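Allergen Bos d 2 (Bos taurus, PDB 4WFV) probably carries pheromones or other small odorant molecules as a secreted lipocalin, and is a major allergen of cow dander. Local coordinates at residues 79-82 / 83-87; 132-135 / 136-140; 6-9 / 10-13. All coordinates share one frame; numbering follows the deposited sequence.

Contact 1 (79-82 / 83-87); sequences VLEF and YGTNT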
loop_
_atom_site.group_PDB
_atom_site.type_symbol
_atom_site.label_atom_id
_atom_site.label_comp_id
_atom_site.label_asym_id
_atom_site.label_seq_id
_atom_site.Cartn_x
_atom_site.Cartn_y
_atom_site.Cartn_z
ATOM N N VAL A 79 -10.409 4.271 -6.014
ATOM C CA VAL A 79 -10.150 3.524 -7.241
ATOM C C VAL A 79 -9.007 4.154 -8.017
ATOM O O VAL A 79 -8.891 5.379 -8.097
ATOM C CB VAL A 79 -11.404 3.479 -8.138
ATOM C CG1 VAL A 79 -11.089 2.858 -9.495
ATOM C CG2 VAL A 79 -12.496 2.682 -7.456
ATOM N N LEU A 80 -8.144 3.324 -8.589
ATOM C CA LEU A 80 -7.127 3.831 -9.498
ATOM C C LEU A 80 -6.705 2.774 -10.503
ATOM O O LEU A 80 -6.746 1.568 -10.215
ATOM C CB LEU A 80 -5.913 4.365 -8.745
ATOM C CG LEU A 80 -5.047 3.362 -7.995
ATOM C CD1 LEU A 80 -3.632 3.910 -7.851
ATOM C CD2 LEU A 80 -5.645 3.024 -6.644
ATOM N N GLU A 81 -6.324 3.237 -11.689
ATOM C CA GLU A 81 -5.795 2.362 -12.723
ATOM C C GLU A 81 -4.286 2.304 -12.621
ATOM O O GLU A 81 -3.607 3.327 -12.716
ATOM C CB GLU A 81 -6.175 2.864 -14.122
ATOM C CG GLU A 81 -7.604 2.613 -14.524
ATOM C CD GLU A 81 -7.947 1.144 -14.530
ATOM O OE1 GLU A 81 -7.234 0.355 -15.189
ATOM O OE2 GLU A 81 -8.928 0.787 -13.858
ATOM N N PHE A 82 -3.766 1.099 -12.440
ATOM C CA PHE A 82 -2.337 0.867 -12.382
ATOM C C PHE A 82 -2.113 -0.631 -12.481
ATOM O O PHE A 82 -2.473 -1.375 -11.578
ATOM C CB PHE A 82 -1.759 1.426 -11.079
ATOM C CG PHE A 82 -0.282 1.248 -10.956
ATOM C CD1 PHE A 82 0.586 2.009 -11.715
ATOM C CD2 PHE A 82 0.240 0.317 -10.073
ATOM C CE1 PHE A 82 1.962 1.837 -11.598
ATOM C CE2 PHE A 82 1.608 0.143 -9.960
ATOM C CZ PHE A 82 2.462 0.904 -10.732
ATOM N N TYR A 83 -1.532 -1.071 -13.595
ATOM C CA TYR A 83 -1.406 -2.495 -13.897
ATOM C C TYR A 83 -2.724 -3.220 -13.663
ATOM O O TYR A 83 -2.787 -4.245 -12.988
ATOM C CB TYR A 83 -0.264 -3.134 -13.102
ATOM C CG TYR A 83 1.124 -2.782 -13.606
ATOM C CD1 TYR A 83 1.552 -3.183 -14.861
ATOM C CD2 TYR A 83 2.020 -2.088 -12.799
ATOM C CE1 TYR A 83 2.832 -2.873 -15.314
ATOM C CE2 TYR A 83 3.295 -1.783 -13.240
ATOM C CZ TYR A 83 3.692 -2.177 -14.494
ATOM O OH TYR A 83 4.965 -1.865 -14.931
ATOM N N GLY A 84 -3.775 -2.667 -14.260
ATOM C CA GLY A 84 -5.120 -3.161 -14.063
ATOM C C GLY A 84 -5.915 -2.170 -13.239
ATOM O O GLY A 84 -5.509 -1.026 -13.033
ATOM N N THR A 85 -7.065 -2.616 -12.766
ATOM C CA THR A 85 -7.961 -1.763 -12.013
ATOM C C THR A 85 -7.905 -2.146 -10.550
ATOM O O THR A 85 -8.012 -3.321 -10.197
ATOM C CB THR A 85 -9.387 -1.882 -12.546
ATOM O OG1 THR A 85 -9.385 -1.543 -13.936
ATOM C CG2 THR A 85 -10.313 -0.930 -11.804
ATOM N N ASN A 86 -7.711 -1.138 -9.711
ATOM C CA ASN A 86 -7.523 -1.338 -8.287
ATOM C C ASN A 86 -8.563 -0.629 -7.461
ATOM O O ASN A 86 -8.927 0.509 -7.749
ATOM C CB ASN A 86 -6.182 -0.746 -7.870
ATOM C CG ASN A 86 -5.022 -1.352 -8.607
ATOM O OD1 ASN A 86 -4.538 -2.412 -8.231
ATOM N ND2 ASN A 86 -4.547 -0.671 -9.645
ATOM N N THR A 87 -8.997 -1.283 -6.395
ATOM C CA THR A 87 -9.533 -0.529 -5.274
ATOM C C THR A 87 -8.456 -0.501 -4.214
ATOM O O THR A 87 -7.713 -1.468 -4.046
ATOM C CB THR A 87 -10.829 -1.111 -4.702
ATOM O OG1 THR A 87 -10.660 -2.501 -4.405
ATOM C CG2 THR A 87 -11.975 -0.933 -5.702
#
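Leu-80 and Asn-86 form an antiparallel hydrogen-bonded pair, and strands 79-81 and 85-87 run at 155° to each other. Leu-80 N gives a bond to Asn-86 O at 3.0 Å, and Asn-86 N returns one to Leu-80 O. The strands are joined by Phe-82, Tyr-83 and Gly-84. Phe-82 N bonds to Gly-84 O at 2.8 Å. Tyr-83 has positive phi. At the backbone angles of Gly-84 a CB would press on Tyr-83 O, so glycine suits the position.

On the face shared with Leu-80, the Asn-86 amide ties its strand to the turn. With CG opposite the carbonyl carbon (chi1 -59°), ND2 is brought over to two carbonyls. It reaches Phe-82 O at 2.9 Å, with that oxygen in the amide plane, and Leu-80 O at 3.2 Å from above the carbonyl plane. Leu-80 O is thus gripped twice by one residue. Beside this, Leu-80 CD2 touches Asn-86 CB.

The edge of the Tyr-83 ring meets the face of Phe-82 in a T-shaped stack, planes 72° apart. Tyr-83 CD2 comes nearest, 3.6 Å from Phe-82 CE2 and offset toward the rim.

On the other face, Glu-81 bends toward the Thr-85 hydroxyl. That approach is unusually short, so its details are doubtful. Val-79 CG2 meets Thr-87 CG2 on the same face.

This beta hairpin of the lipocalin barrel, strands 77-81 and 85-93, lies between strands 62-74 and 97-105. Backbone hydrogen bonds join Val-79 to Lys-71, Thr-85 to Tyr-105 and Thr-87 to Glu-103. Asn-104 ND2 binds both Asn-86 OD1 and Tyr-83 O, and Phe-55 stacks edge-to-face with Phe-82.

Contact 2 (132-135 / 136-140); sequences QQLN and SERGV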
loop_
_atom_site.group_PDB
_atom_site.type_symbol
_atom_site.label_atom_id
_atom_site.label_comp_id
_atom_site.label_asym_id
_atom_site.label_seq_id
_atom_site.Cartn_x
_atom_site.Cartn_y
_atom_site.Cartn_z
ATOM N N GLN A 132 -0.636 -8.182 10.643
ATOM C CA GLN A 132 -0.952 -9.578 10.352
ATOM C C GLN A 132 -2.405 -9.933 10.655
ATOM O O GLN A 132 -3.012 -10.696 9.915
ATOM C CB GLN A 132 0.032 -10.509 11.063
ATOM C CG GLN A 132 1.450 -10.361 10.507
ATOM C CD GLN A 132 2.402 -11.451 10.934
ATOM O OE1 GLN A 132 2.079 -12.291 11.769
ATOM N NE2 GLN A 132 3.602 -11.431 10.366
ATOM N N GLN A 133 -2.976 -9.340 11.699
ATOM C CA GLN A 133 -4.387 -9.549 11.988
ATOM C C GLN A 133 -5.269 -8.944 10.892
ATOM O O GLN A 133 -6.254 -9.557 10.455
ATOM C CB GLN A 133 -4.741 -8.960 13.354
ATOM C CG GLN A 133 -6.193 -9.185 13.747
ATOM C CD GLN A 133 -6.526 -10.652 13.923
ATOM O OE1 GLN A 133 -5.686 -11.447 14.354
ATOM N NE2 GLN A 133 -7.754 -11.024 13.580
ATOM N N LEU A 134 -4.917 -7.747 10.431
ATOM C CA LEU A 134 -5.670 -7.116 9.348
ATOM C C LEU A 134 -5.601 -7.955 8.070
ATOM O O LEU A 134 -6.591 -8.089 7.342
ATOM C CB LEU A 134 -5.156 -5.702 9.078
ATOM C CG LEU A 134 -5.410 -4.680 10.186
ATOM C CD1 LEU A 134 -4.473 -3.489 10.017
ATOM C CD2 LEU A 134 -6.864 -4.243 10.218
ATOM N N ASN A 135 -4.434 -8.521 7.799
ATOM C CA ASN A 135 -4.281 -9.416 6.658
ATOM C C ASN A 135 -5.248 -10.589 6.747
ATOM O O ASN A 135 -5.974 -10.896 5.799
ATOM C CB ASN A 135 -2.850 -9.945 6.571
ATOM C CG ASN A 135 -1.854 -8.893 6.119
ATOM O OD1 ASN A 135 -2.236 -7.829 5.643
ATOM N ND2 ASN A 135 -0.571 -9.193 6.271
ATOM N N SER A 136 -5.246 -11.257 7.893
ATOM C CA SER A 136 -6.040 -12.474 8.036
ATOM C C SER A 136 -7.533 -12.185 7.932
ATOM O O SER A 136 -8.280 -12.977 7.374
ATOM C CB SER A 136 -5.696 -13.166 9.352
ATOM O OG SER A 136 -4.362 -13.625 9.314
ATOM N N GLU A 137 -7.952 -11.040 8.447
ATOM C CA GLU A 137 -9.354 -10.622 8.355
ATOM C C GLU A 137 -9.823 -10.484 6.910
ATOM O O GLU A 137 -11.024 -10.524 6.628
ATOM C CB GLU A 137 -9.554 -9.285 9.075
ATOM C CG GLU A 137 -9.415 -9.369 10.584
ATOM C CD GLU A 137 -9.427 -8.003 11.254
ATOM O OE1 GLU A 137 -9.393 -6.967 10.547
ATOM O OE2 GLU A 137 -9.466 -7.966 12.501
ATOM N N ARG A 138 -8.874 -10.331 5.993
ATOM C CA ARG A 138 -9.205 -10.051 4.603
ATOM C C ARG A 138 -8.729 -11.120 3.644
ATOM O O ARG A 138 -8.680 -10.896 2.432
ATOM C CB ARG A 138 -8.635 -8.700 4.210
ATOM C CG ARG A 138 -9.395 -7.605 4.888
ATOM C CD ARG A 138 -8.666 -6.302 4.875
ATOM N NE ARG A 138 -9.502 -5.306 5.530
ATOM C CZ ARG A 138 -9.588 -5.174 6.849
ATOM N NH1 ARG A 138 -8.867 -5.961 7.647
ATOM N NH2 ARG A 138 -10.387 -4.254 7.375
ATOM N N GLY A 139 -8.372 -12.279 4.186
ATOM C CA GLY A 139 -7.962 -13.393 3.355
ATOM C C GLY A 139 -6.633 -13.191 2.648
ATOM O O GLY A 139 -6.368 -13.793 1.608
ATOM N N VAL A 140 -5.781 -12.348 3.223
ATOM C CA VAL A 140 -4.437 -12.156 2.693
ATOM C C VAL A 140 -3.456 -12.978 3.532
ATOM O O VAL A 140 -3.358 -12.791 4.743
ATOM C CB VAL A 140 -4.062 -10.673 2.709
ATOM C CG1 VAL A 140 -2.607 -10.475 2.270
ATOM C CG2 VAL A 140 -5.020 -9.903 1.796
#
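A Schellman motif ends the helix here, with Asn-135 O accepting from Val-140 N at 3.0 Å and Ser-136 O from Gly-139 N. Gly-139 is the C-prime residue and takes the positive phi. Arg-138 N also reaches Asn-135 O, at 3.0 Å. The two donors come from opposite faces of the carbonyl plane, so the oxygen is held from both sides.

The Arg-138 side chain folds back along the last turn. It is extended from CG to NE (chi2 163°, chi3 179°) and lies beside Leu-134. NH1 bonds to Leu-134 O at 3.1 Å, with the oxygen at the guanidinium edge and in its plane. The same NH1 makes a salt bridge to the anti lone pair of Glu-137 OE1, 3.1 Å away. Leu-134 CD2 packs against both NH1 and OE1. The cation probably helps offset the negative end of the helix dipole.

Helix 125-137 lies against the barrel. Leu-134 rests on Ile-91, His-92 and Val-99, and Asn-135 OD1 bonds to Thr-114 OG1. Val-140 packs on Tyr-101 and Ala-22, from strands 97-105 and 17-23.

Contact 3 (6-9 / 10-13); sequences EIDP and SKIP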
loop_
_atom_site.group_PDB
_atom_site.type_symbol
_atom_site.label_atom_id
_atom_site.label_comp_id
_atom_site.label_asym_id
_atom_site.label_seq_id
_atom_site.Cartn_x
_atom_site.Cartn_y
_atom_site.Cartn_z
ATOM N N GLU A 6 -14.070 5.358 12.792
ATOM C CA GLU A 6 -13.022 5.654 13.757
ATOM C C GLU A 6 -11.735 6.169 13.102
ATOM O O GLU A 6 -10.844 6.669 13.788
ATOM C CB GLU A 6 -12.732 4.427 14.623
ATOM C CG GLU A 6 -13.927 3.965 15.447
ATOM C CD GLU A 6 -13.627 2.725 16.268
ATOM O OE1 GLU A 6 -12.650 2.017 15.944
ATOM O OE2 GLU A 6 -14.367 2.462 17.241
ATOM N N ILE A 7 -11.649 6.058 11.782
ATOM C CA ILE A 7 -10.455 6.509 11.061
ATOM C C ILE A 7 -10.288 8.024 11.131
ATOM O O ILE A 7 -11.250 8.773 10.985
ATOM C CB ILE A 7 -10.465 6.045 9.591
ATOM C CG1 ILE A 7 -10.174 4.544 9.526
ATOM C CG2 ILE A 7 -9.458 6.845 8.757
ATOM C CD1 ILE A 7 -9.926 4.017 8.142
ATOM N N ASP A 8 -9.064 8.468 11.394
ATOM C CA ASP A 8 -8.750 9.887 11.329
ATOM C C ASP A 8 -8.020 10.120 10.017
ATOM O O ASP A 8 -6.830 9.838 9.910
ATOM C CB ASP A 8 -7.897 10.314 12.534
ATOM C CG ASP A 8 -7.486 11.779 12.479
ATOM O OD1 ASP A 8 -7.657 12.406 11.423
ATOM O OD2 ASP A 8 -6.978 12.304 13.499
ATOM N N PRO A 9 -8.738 10.607 8.995
ATOM C CA PRO A 9 -8.101 10.761 7.684
ATOM C C PRO A 9 -7.001 11.830 7.665
ATOM O O PRO A 9 -6.198 11.847 6.737
ATOM C CB PRO A 9 -9.271 11.138 6.766
ATOM C CG PRO A 9 -10.265 11.775 7.683
ATOM C CD PRO A 9 -10.154 11.023 8.977
ATOM N N SER A 10 -6.937 12.687 8.678
ATOM C CA SER A 10 -5.840 13.658 8.747
ATOM C C SER A 10 -4.486 12.977 8.937
ATOM O O SER A 10 -3.438 13.586 8.710
ATOM C CB SER A 10 -6.065 14.695 9.859
ATOM O OG SER A 10 -5.763 14.168 11.134
ATOM N N LYS A 11 -4.512 11.707 9.327
ATOM C CA LYS A 11 -3.272 10.950 9.504
ATOM C C LYS A 11 -2.790 10.299 8.204
ATOM O O LYS A 11 -1.700 9.725 8.164
ATOM C CB LYS A 11 -3.435 9.895 10.601
ATOM C CG LYS A 11 -3.853 10.500 11.943
ATOM C CD LYS A 11 -3.950 9.465 13.042
ATOM C CE LYS A 11 -4.448 10.098 14.332
ATOM N NZ LYS A 11 -3.770 11.397 14.586
ATOM N N ILE A 12 -3.583 10.406 7.142
ATOM C CA ILE A 12 -3.217 9.782 5.867
ATOM C C ILE A 12 -2.090 10.505 5.115
ATOM O O ILE A 12 -1.156 9.859 4.644
ATOM C CB ILE A 12 -4.446 9.578 4.957
ATOM C CG1 ILE A 12 -5.415 8.563 5.588
ATOM C CG2 ILE A 12 -4.010 9.149 3.546
ATOM C CD1 ILE A 12 -6.785 8.529 4.940
ATOM N N PRO A 13 -2.170 11.838 4.979
ATOM C CA PRO A 13 -1.117 12.544 4.243
ATOM C C PRO A 13 0.219 12.424 4.950
ATOM O O PRO A 13 0.268 12.304 6.179
ATOM C CB PRO A 13 -1.582 14.006 4.270
ATOM C CG PRO A 13 -3.040 13.946 4.500
ATOM C CD PRO A 13 -3.262 12.748 5.377
#
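Asp-8 OD1 takes two hydrogen bonds from Ser-10, from its N at 2.9 Å and from its OG at 2.6 Å. The amide meets it on the anti side and the hydroxyl on the syn side. Both approach from the same face of the carboxylate, each about 30° out of its plane. Asp-8 CG is anti to its own N (chi1 177°), which turns the carboxylate toward Ser-10 N and OG. The Ser-10 hydroxyl sits between N and the carbonyl carbon (chi1 78°), facing Asp-8 OD1.

The backbone bonds follow a three-residue spacing. Lys-11 N reaches Asp-8 O at 3.0 Å, and Ile-12 N reaches Pro-9 O at 3.0 Å. Further on, Ile-12 O accepts a bond from Trp-16 NE1.

The charged contact uses the other carboxylate oxygen. Lys-11 crosses Asp-8 at about a right angle and bends at chi4. Its NZ lies 3.5 Å from Asp-8 OD2, a long salt bridge. The main partner of NZ is Glu-95, through a salt bridge to OE2.

The apolar contact is between Ile-12 CD1 and Pro-9 CB, 4.0 Å apart. Ile-12 is buried against Val-90 and Ile-42 of the barrel, and Pro-9 touches Tyr-76.

Together these features make an Asx turn at Asp-8 that leads into a short 3-10 turn. A 3-10 segment ahead of the first barrel strand, here 17-23, is a familiar lipocalin feature.

From the N terminus, contact 3 comes first. It closes a short 3-10 turn that leads into strand 17-23 and rests on strands 38-45 and 85-93. Contact 1 follows and closes the tight hairpin between strands 77-81 and 85-93. Contact 2 comes last and ends helix 125-137, where the chain turns toward strand 146-147. The three are in series; none nests within or crosses another. Their centres lie about 21 to 22 Å apart, and none touches another. Strand 85-93 is common ground: contact 1 holds its start, while residues of contacts 2 and 3 pack on it further along.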